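Local coordinates for putative isochorismatase (Bordetella bronchiseptica, PDB 3UAO), which probably hydrolyses maleamate to maleate and ammonia, a step in the bacterial breakdown of nicotinate (vitamin B3), at residues Ser91-Ala96 with Pro110-Leu115. Sequence-based numbering, arbitrary orientation.
Sequences SRIVYA and PGMLTL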
loop_
_atom_site.group_PDB
_atom_site.type_symbol
_atom_site.label_atom_id
_atom_site.label_comp_id
_atom_site.label_asym_id
_atom_site.label_seq_id
_atom_site.Cartn_x
_atom_site.Cartn_y
_atom_site.Cartn_z
ATOM N N SER A 91 11.304 14.401 -2.408
ATOM C CA SER A 91 11.615 13.111 -1.855
ATOM C C SER A 91 13.102 13.112 -1.492
ATOM O O SER A 91 13.923 13.822 -2.078
ATOM C CB SER A 91 11.274 11.996 -2.877
ATOM O OG SER A 91 12.409 11.571 -3.609
ATOM N N ARG A 92 13.433 12.297 -0.510
ATOM C CA ARG A 92 14.815 12.112 -0.059
ATOM C C ARG A 92 14.914 10.664 0.342
ATOM O O ARG A 92 13.953 10.155 0.908
ATOM C CB ARG A 92 15.105 12.948 1.200
ATOM C CG ARG A 92 15.038 14.456 1.028
ATOM C CD ARG A 92 15.179 15.165 2.353
ATOM N NE ARG A 92 16.403 14.719 3.019
ATOM C CZ ARG A 92 16.615 14.691 4.334
ATOM N NH1 ARG A 92 15.702 15.103 5.197
ATOM N NH2 ARG A 92 17.758 14.226 4.774
ATOM N N ILE A 93 16.025 9.988 0.021
ATOM C CA ILE A 93 16.298 8.669 0.579
ATOM C C ILE A 93 16.890 8.905 1.944
ATOM O O ILE A 93 17.814 9.732 2.107
ATOM C CB ILE A 93 17.203 7.820 -0.318
ATOM C CG1 ILE A 93 16.461 7.466 -1.612
ATOM C CG2 ILE A 93 17.584 6.470 0.339
ATOM C CD1 ILE A 93 17.316 6.739 -2.680
ATOM N N VAL A 94 16.282 8.273 2.954
ATOM C CA VAL A 94 16.766 8.327 4.339
ATOM C C VAL A 94 16.649 6.971 5.033
ATOM O O VAL A 94 15.553 6.415 5.168
ATOM C CB VAL A 94 15.985 9.333 5.168
ATOM C CG1 VAL A 94 16.360 9.193 6.680
ATOM C CG2 VAL A 94 16.194 10.760 4.671
ATOM N N TYR A 95 17.773 6.444 5.495
ATOM C CA TYR A 95 17.781 5.297 6.418
ATOM C C TYR A 95 18.060 5.760 7.842
ATOM O O TYR A 95 18.561 6.871 8.048
ATOM C CB TYR A 95 18.855 4.304 6.016
ATOM C CG TYR A 95 18.562 3.536 4.732
ATOM C CD1 TYR A 95 18.045 2.241 4.773
ATOM C CD2 TYR A 95 18.844 4.075 3.507
ATOM C CE1 TYR A 95 17.787 1.528 3.618
ATOM C CE2 TYR A 95 18.574 3.362 2.321
ATOM C CZ TYR A 95 18.049 2.095 2.397
ATOM O OH TYR A 95 17.782 1.377 1.264
ATOM N N ALA A 96 17.764 4.872 8.804
ATOM C CA ALA A 96 18.088 5.075 10.210
ATOM C C ALA A 96 19.604 5.035 10.443
ATOM O O ALA A 96 20.297 4.226 9.853
ATOM C CB ALA A 96 17.378 4.023 11.115
ATOM N N PRO A 110 24.911 -0.745 -1.745
ATOM C CA PRO A 110 25.292 -0.460 -0.339
ATOM C C PRO A 110 25.465 1.012 0.085
ATOM O O PRO A 110 25.300 1.330 1.274
ATOM C CB PRO A 110 26.613 -1.233 -0.144
ATOM C CG PRO A 110 26.844 -2.029 -1.372
ATOM C CD PRO A 110 25.711 -1.834 -2.332
ATOM N N GLY A 111 25.765 1.903 -0.848
ATOM C CA GLY A 111 25.995 3.295 -0.481
ATOM C C GLY A 111 24.763 4.115 -0.120
ATOM O O GLY A 111 24.878 5.205 0.438
ATOM N N MET A 112 23.589 3.603 -0.464
ATOM C CA MET A 112 22.321 4.220 -0.084
ATOM C C MET A 112 22.131 4.153 1.396
ATOM O O MET A 112 21.375 4.899 1.949
ATOM C CB MET A 112 21.158 3.468 -0.684
ATOM C CG MET A 112 21.171 3.353 -2.189
ATOM S SD MET A 112 20.644 4.858 -3.006
ATOM C CE MET A 112 22.241 5.587 -3.374
ATOM N N LEU A 113 22.810 3.216 2.034
ATOM C CA LEU A 113 22.693 3.003 3.445
ATOM C C LEU A 113 23.387 4.097 4.211
ATOM O O LEU A 113 23.221 4.172 5.409
ATOM C CB LEU A 113 23.339 1.658 3.803
ATOM C CG LEU A 113 23.046 1.090 5.174
ATOM C CD1 LEU A 113 21.552 0.786 5.244
ATOM C CD2 LEU A 113 23.916 -0.145 5.408
ATOM N N THR A 114 24.192 4.911 3.532
ATOM C CA THR A 114 24.916 6.005 4.165
ATOM C C THR A 114 24.112 7.281 4.094
ATOM O O THR A 114 24.507 8.268 4.672
ATOM C CB THR A 114 26.249 6.258 3.463
ATOM O OG1 THR A 114 26.011 6.901 2.208
ATOM C CG2 THR A 114 27.018 4.933 3.241
ATOM N N LEU A 115 22.985 7.250 3.375
ATOM C CA LEU A 115 22.041 8.374 3.302
ATOM C C LEU A 115 21.208 8.544 4.581
ATOM O O LEU A 115 20.065 8.128 4.652
ATOM C CB LEU A 115 21.134 8.235 2.079
ATOM C CG LEU A 115 21.917 8.371 0.763
ATOM C CD1 LEU A 115 21.025 8.250 -0.497
ATOM C CD2 LEU A 115 22.760 9.700 0.732
#
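Just past the C-terminal end of strand 87-93, in the parallel sheet of this isochorismatase-like domain, Y95 stands against the 3-10 turn 110-114, a part of the long connection that leads to the next strand, 135-139. One backbone hydrogen bond joins the two segments: Y95 N donates to L115 O at 3.0 Å, nearly straight at 163°. The same oxygen receives a CA-H...O contact from V94 CA.

The Y95 ring lies against M112 and L113, with its CE2 4.0 Å from M112 CB and its CD1 beside L113 CD1. That methyl sits over one face, 4.2 Å from the ring centroid, in a CH-pi contact displaced toward the rim. Although the CB of L113 points away, the trans chi1 (-166°), together with the turn at chi2 (64°), swings the CD1 branch back over the ring. M112 O approaches Y95 CD2 obliquely at 3.1 Å. A tyrosine suits the place because its ring offers one face to a leucine methyl and its C-H atoms to backbone oxygens, while Y95 OH is hydrogen-bonded to N103 OD1.

On the strand side of the ring, I93 packs on L115, I93 CB lying 3.9 Å from L115 CD1. I93 CD1 meets M112 SD at 3.8 Å, where the bent, flexible thioether can follow the neighbouring surface; F56 of helix 54-57 packs on both M112 and L115. Such a loop folded back over a strand's C-terminal end is consistent with the alpha/beta Rossmann-like architecture of the isochorismatase family.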